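Local coordinates for Rx protein (PDB 4M70) that probably confers resistance to a pathogen on the potato plant by setting off a defence that includes the hypersensitive response, its N-terminal coiled-coil domain being the part described, at residues 36-41 / 109-114; 78-83 / 87-92. All blocks are in the same frame, centred on the assembly; numbering follows the deposited sequence.

Contact 1: 36-41 / 109-114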
loop_
_atom_site.group_PDB
_atom_site.type_symbol
_atom_site.label_atom_id
_atom_site.label_comp_id
_atom_site.label_asym_id
_atom_site.label_seq_id
_atom_site.Cartn_x
_atom_site.Cartn_y
_atom_site.Cartn_z
ATOM N N LYS A 36 9.282 -4.751 -2.201
ATOM C CA LYS A 36 10.601 -5.016 -2.755
ATOM C C LYS A 36 10.560 -6.274 -3.608
ATOM O O LYS A 36 11.106 -6.308 -4.711
ATOM C CB LYS A 36 11.619 -5.164 -1.624
ATOM C CG LYS A 36 13.072 -5.222 -2.073
ATOM C CD LYS A 36 14.001 -5.149 -0.874
ATOM C CE LYS A 36 15.458 -5.233 -1.287
ATOM N NZ LYS A 36 16.367 -5.042 -0.117
ATOM N N SER A 37 9.924 -7.314 -3.079
ATOM C CA SER A 37 9.798 -8.576 -3.797
ATOM C C SER A 37 9.014 -8.429 -5.108
ATOM O O SER A 37 9.425 -8.945 -6.160
ATOM C CB SER A 37 9.138 -9.617 -2.897
ATOM O OG SER A 37 9.034 -10.866 -3.553
ATOM N N LEU A 38 7.908 -7.688 -5.054
ATOM C CA LEU A 38 7.107 -7.466 -6.252
ATOM C C LEU A 38 7.898 -6.660 -7.285
ATOM O O LEU A 38 7.802 -6.905 -8.500
ATOM C CB LEU A 38 5.799 -6.756 -5.892
ATOM C CG LEU A 38 4.769 -7.592 -5.123
ATOM C CD1 LEU A 38 3.689 -6.714 -4.507
ATOM C CD2 LEU A 38 4.149 -8.649 -6.031
ATOM N N ARG A 39 8.696 -5.713 -6.793
ATOM C CA ARG A 39 9.497 -4.873 -7.669
ATOM C C ARG A 39 10.543 -5.749 -8.346
ATOM O O ARG A 39 10.820 -5.604 -9.541
ATOM C CB ARG A 39 10.188 -3.767 -6.870
ATOM C CG ARG A 39 10.959 -2.772 -7.729
ATOM C CD ARG A 39 11.843 -1.831 -6.907
ATOM N NE ARG A 39 12.903 -2.564 -6.210
ATOM C CZ ARG A 39 13.836 -2.004 -5.444
ATOM N NH1 ARG A 39 13.870 -0.689 -5.282
ATOM N NH2 ARG A 39 14.753 -2.761 -4.857
ATOM N N ALA A 40 11.111 -6.661 -7.560
ATOM C CA ALA A 40 12.078 -7.628 -8.059
ATOM C C ALA A 40 11.474 -8.447 -9.186
ATOM O O ALA A 40 12.141 -8.770 -10.169
ATOM C CB ALA A 40 12.581 -8.523 -6.937
ATOM N N ILE A 41 10.197 -8.777 -9.031
ATOM C CA ILE A 41 9.488 -9.497 -10.077
ATOM C C ILE A 41 9.376 -8.651 -11.340
ATOM O O ILE A 41 9.612 -9.156 -12.441
ATOM C CB ILE A 41 8.107 -9.954 -9.610
ATOM C CG1 ILE A 41 8.255 -11.146 -8.669
ATOM C CG2 ILE A 41 7.247 -10.350 -10.787
ATOM C CD1 ILE A 41 6.953 -11.611 -8.117
ATOM N N SER A 109 -1.991 -7.750 -7.595
ATOM C CA SER A 109 -2.884 -8.138 -8.684
ATOM C C SER A 109 -2.353 -7.686 -10.048
ATOM O O SER A 109 -2.290 -8.475 -11.007
ATOM C CB SER A 109 -4.282 -7.565 -8.434
ATOM O OG SER A 109 -5.119 -7.738 -9.561
ATOM N N THR A 110 -1.935 -6.425 -10.116
ATOM C CA THR A 110 -1.447 -5.859 -11.366
ATOM C C THR A 110 -0.162 -6.538 -11.832
ATOM O O THR A 110 0.029 -6.751 -13.024
ATOM C CB THR A 110 -1.220 -4.337 -11.257
ATOM O OG1 THR A 110 -2.411 -3.704 -10.769
ATOM C CG2 THR A 110 -0.861 -3.753 -12.618
ATOM N N VAL A 111 0.715 -6.879 -10.894
ATOM C CA VAL A 111 1.975 -7.529 -11.244
ATOM C C VAL A 111 1.749 -8.964 -11.728
ATOM O O VAL A 111 2.434 -9.434 -12.644
ATOM C CB VAL A 111 2.977 -7.498 -10.062
ATOM C CG1 VAL A 111 4.137 -8.450 -10.299
ATOM C CG2 VAL A 111 3.506 -6.086 -9.855
ATOM N N LYS A 112 0.778 -9.654 -11.132
ATOM C CA LYS A 112 0.432 -10.996 -11.607
ATOM C C LYS A 112 -0.156 -10.955 -13.021
ATOM O O LYS A 112 0.214 -11.755 -13.896
ATOM C CB LYS A 112 -0.525 -11.681 -10.630
ATOM C CG LYS A 112 0.163 -12.158 -9.356
ATOM C CD LYS A 112 -0.832 -12.634 -8.309
ATOM C CE LYS A 112 -0.112 -13.073 -7.051
ATOM N NZ LYS A 112 -1.055 -13.335 -5.927
ATOM N N GLN A 113 -1.040 -9.988 -13.253
ATOM C CA GLN A 113 -1.572 -9.765 -14.595
ATOM C C GLN A 113 -0.440 -9.423 -15.567
ATOM O O GLN A 113 -0.455 -9.823 -16.733
ATOM C CB GLN A 113 -2.641 -8.670 -14.589
ATOM C CG GLN A 113 -3.282 -8.428 -15.950
ATOM C CD GLN A 113 -4.384 -7.387 -15.905
ATOM O OE1 GLN A 113 -4.717 -6.863 -14.841
ATOM N NE2 GLN A 113 -4.955 -7.079 -17.064
ATOM N N TRP A 114 0.529 -8.665 -15.067
ATOM C CA TRP A 114 1.711 -8.271 -15.820
ATOM C C TRP A 114 2.461 -9.519 -16.267
ATOM O O TRP A 114 2.946 -9.584 -17.392
ATOM C CB TRP A 114 2.603 -7.382 -14.948
ATOM C CG TRP A 114 3.806 -6.808 -15.637
ATOM C CD1 TRP A 114 4.953 -7.462 -15.977
ATOM C CD2 TRP A 114 3.983 -5.445 -16.052
ATOM N NE1 TRP A 114 5.829 -6.594 -16.586
ATOM C CE2 TRP A 114 5.257 -5.347 -16.642
ATOM C CE3 TRP A 114 3.183 -4.298 -15.982
ATOM C CZ2 TRP A 114 5.752 -4.149 -17.166
ATOM C CZ3 TRP A 114 3.676 -3.108 -16.501
ATOM C CH2 TRP A 114 4.945 -3.044 -17.084
#
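Leu38 is the first residue of 36-41 to meet the other helix: its CD2 methyl lies 4.3 Å from Val111 CG1. Its CB sets off alongside the partner helix, and only the branched end comes nearer. Beyond Val111 the same leucine also rests on Ile107 and Asp108, one turn earlier in that helix. Arg39 turns its back on 109-114 and serves a different neighbour, touching Tyr7, Val10 and Met14 of helix 4-24 and giving NH1 to Thr11 OG1. Helix 29-42 thus packs on two others within the four-helix domain that forms the N-terminal (so-called CC) part of this NB-LRR resistance protein; here it runs in the same direction as helix 86-119. One turn on from Leu38, Ile41 points at the partner helix and makes the closer touch, with CG2 3.7 Å from Val111 CG1. Ile41 presents that methyl because CG2 is anti to its backbone N, while CG1 takes the position beside the N and carries CD1 outward; Val111 CG1 is likewise anti to its own N (chi1 166°), so the two branches meet methyl to methyl, the side chains meeting at a slant. Val111 CG1 thus takes both contacts, Leu38 from one turn and Ile41 from the next. Ile41, more open to solvent than Leu38, also leans on Met115.

Contact 2: 78-83 / 87-92; sequences RNVFLA and EERSRA
Glu87 O, one residue ahead of the Glu88 and Arg89 pair that packs on Ala83, is gripped twice. Ser90 OG donates to it at 3.0 Å, with a C=O...donor angle of 115° and a tilt of 32° from the carbonyl plane, and Arg91 N also donates, at 2.9 Å from Glu87 O, as the ordinary helical bond. The Glu87 side chain also pairs with Arg91, NH2 to OE2 at 3.1 Å, but the oxygen stands well out of the guanidinium plane, so this is an attraction of charges with no N-H aimed at it.

Across the gap the touching is mostly apolar. Glu88 reaches over with an extended chain and sets OE1 3.7 Å from Ala83 C; that oxygen accepts from Gln84 N in the connection, while Glu88 N bonds to Asn85 OD1. Ala83 CB packs against the backbone of Arg89, 3.8 Å from its CA. Arg89, with CG anti to the backbone N (chi1 -170°), runs out straight to NE, which brings NH1 obliquely to 4.2 Å from Val80 CG1. The other Val80 methyl, CG2, which lies beside the backbone N, sits 3.6 Å from Ala92 CB, and the same valine touches Thr24 of helix 4-24. Asn79 closes the row with CB 4.0 Å from Ala92 CB, its amide ND2 held by Glu76 OE1. Alanine at 83 and at 92 leaves little side chain between the helices there; the Ala83 and Arg89 CA atoms are the nearest pair. Helix 56-81 ends here, the chain turns through a short connection, and helix 86-119 sets off the other way: a tight antiparallel helical hairpin.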
loop_
_atom_site.group_PDB
_atom_site.type_symbol
_atom_site.label_atom_id
_atom_site.label_comp_id
_atom_site.label_asym_id
_atom_site.label_seq_id
_atom_site.Cartn_x
_atom_site.Cartn_y
_atom_site.Cartn_z
ATOM N N ARG A 78 1.940 12.366 9.028
ATOM C CA ARG A 78 1.848 13.714 9.581
ATOM C C ARG A 78 0.780 13.768 10.674
ATOM O O ARG A 78 0.972 14.417 11.705
ATOM C CB ARG A 78 1.556 14.753 8.494
ATOM C CG ARG A 78 2.754 15.112 7.623
ATOM C CD ARG A 78 2.490 16.373 6.802
ATOM N NE ARG A 78 1.447 16.190 5.793
ATOM C CZ ARG A 78 1.670 15.727 4.565
ATOM N NH1 ARG A 78 2.899 15.392 4.189
ATOM N NH2 ARG A 78 0.667 15.596 3.711
ATOM N N ASN A 79 -0.332 13.069 10.461
ATOM C CA ASN A 79 -1.374 13.000 11.485
ATOM C C ASN A 79 -0.906 12.291 12.761
ATOM O O ASN A 79 -1.335 12.646 13.859
ATOM C CB ASN A 79 -2.654 12.364 10.932
ATOM C CG ASN A 79 -3.367 13.262 9.931
ATOM O OD1 ASN A 79 -3.131 14.468 9.883
ATOM N ND2 ASN A 79 -4.246 12.674 9.125
ATOM N N VAL A 80 -0.016 11.308 12.615
ATOM C CA VAL A 80 0.606 10.646 13.765
ATOM C C VAL A 80 1.490 11.633 14.528
ATOM O O VAL A 80 1.479 11.668 15.762
ATOM C CB VAL A 80 1.451 9.406 13.354
ATOM C CG1 VAL A 80 2.412 9.004 14.472
ATOM C CG2 VAL A 80 0.556 8.231 12.985
ATOM N N PHE A 81 2.257 12.433 13.792
ATOM C CA PHE A 81 3.113 13.433 14.428
ATOM C C PHE A 81 2.289 14.427 15.234
ATOM O O PHE A 81 2.689 14.845 16.320
ATOM C CB PHE A 81 3.955 14.172 13.383
ATOM C CG PHE A 81 4.858 15.229 13.963
ATOM C CD1 PHE A 81 4.450 16.556 14.004
ATOM C CD2 PHE A 81 6.116 14.903 14.452
ATOM C CE1 PHE A 81 5.274 17.541 14.532
ATOM C CE2 PHE A 81 6.948 15.886 14.984
ATOM C CZ PHE A 81 6.524 17.204 15.023
ATOM N N LEU A 82 1.130 14.790 14.702
ATOM C CA LEU A 82 0.286 15.801 15.316
ATOM C C LEU A 82 -0.627 15.215 16.387
ATOM O O LEU A 82 -1.387 15.948 17.021
ATOM C CB LEU A 82 -0.547 16.504 14.244
ATOM C CG LEU A 82 0.237 17.345 13.234
ATOM C CD1 LEU A 82 -0.672 17.834 12.108
ATOM C CD2 LEU A 82 0.923 18.519 13.920
ATOM N N ALA A 83 -0.560 13.897 16.576
ATOM C CA ALA A 83 -1.459 13.219 17.505
ATOM C C ALA A 83 -1.370 13.788 18.917
ATOM O O ALA A 83 -0.300 13.826 19.526
ATOM C CB ALA A 83 -1.171 11.725 17.522
ATOM N N GLU A 87 -6.412 8.086 20.798
ATOM C CA GLU A 87 -7.395 7.845 19.739
ATOM C C GLU A 87 -6.943 8.371 18.377
ATOM O O GLU A 87 -7.049 7.671 17.366
ATOM C CB GLU A 87 -8.748 8.466 20.103
ATOM C CG GLU A 87 -9.770 8.387 18.969
ATOM C CD GLU A 87 -11.110 9.008 19.318
ATOM O OE1 GLU A 87 -11.333 9.331 20.504
ATOM O OE2 GLU A 87 -11.948 9.162 18.404
ATOM N N GLU A 88 -6.433 9.600 18.360
ATOM C CA GLU A 88 -5.988 10.234 17.122
ATOM C C GLU A 88 -4.824 9.436 16.544
ATOM O O GLU A 88 -4.760 9.162 15.332
ATOM C CB GLU A 88 -5.556 11.678 17.401
ATOM C CG GLU A 88 -6.702 12.652 17.694
ATOM C CD GLU A 88 -6.211 14.045 18.075
ATOM O OE1 GLU A 88 -5.014 14.194 18.404
ATOM O OE2 GLU A 88 -7.027 14.992 18.052
ATOM N N ARG A 89 -3.928 9.040 17.441
ATOM C CA ARG A 89 -2.759 8.246 17.101
ATOM C C ARG A 89 -3.145 6.921 16.457
ATOM O O ARG A 89 -2.659 6.571 15.372
ATOM C CB ARG A 89 -1.939 7.976 18.363
ATOM C CG ARG A 89 -0.577 7.360 18.111
ATOM C CD ARG A 89 0.180 7.150 19.415
ATOM N NE ARG A 89 1.482 6.531 19.187
ATOM C CZ ARG A 89 2.565 7.195 18.797
ATOM N NH1 ARG A 89 2.507 8.506 18.594
ATOM N NH2 ARG A 89 3.707 6.551 18.611
ATOM N N SER A 90 -4.029 6.190 17.129
ATOM C CA SER A 90 -4.444 4.884 16.637
ATOM C C SER A 90 -5.195 4.975 15.317
ATOM O O SER A 90 -4.992 4.151 14.430
ATOM C CB SER A 90 -5.296 4.153 17.679
ATOM O OG SER A 90 -6.570 4.759 17.820
ATOM N N ARG A 91 -6.068 5.969 15.196
ATOM C CA ARG A 91 -6.800 6.168 13.951
ATOM C C ARG A 91 -5.827 6.408 12.796
ATOM O O ARG A 91 -5.982 5.830 11.715
ATOM C CB ARG A 91 -7.820 7.302 14.087
ATOM C CG ARG A 91 -8.572 7.642 12.809
ATOM C CD ARG A 91 -9.532 8.790 13.065
ATOM N NE ARG A 91 -10.554 8.409 14.040
ATOM C CZ ARG A 91 -11.546 9.198 14.446
ATOM N NH1 ARG A 91 -11.665 10.426 13.959
ATOM N NH2 ARG A 91 -12.424 8.759 15.339
ATOM N N ALA A 92 -4.827 7.258 13.025
ATOM C CA ALA A 92 -3.829 7.521 11.985
ATOM C C ALA A 92 -2.994 6.282 11.608
ATOM O O ALA A 92 -2.780 6.002 10.413
ATOM C CB ALA A 92 -2.926 8.679 12.393
#

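In the fold
Helix 86-119 is common to both contacts, which lie on opposite sides of the chain's centre with their own centres 31 Å apart and nearest atoms about 20 Å apart. Contact 1 joins it to helix 29-42, distant in sequence and running the same way; contact 2 joins it to helix 56-81, its immediate neighbour, running the other way. Neither is bridged by a hydrogen bond. Contact 1 is small and largely buried, with Ile41 at its open edge, and is made by three branched aliphatic side chains. Contact 2 buries about twice the surface but is only partly covered, at the hairpin end, where alanine and valine packing mixes with glutamate and arginine chains and bonds into the turn.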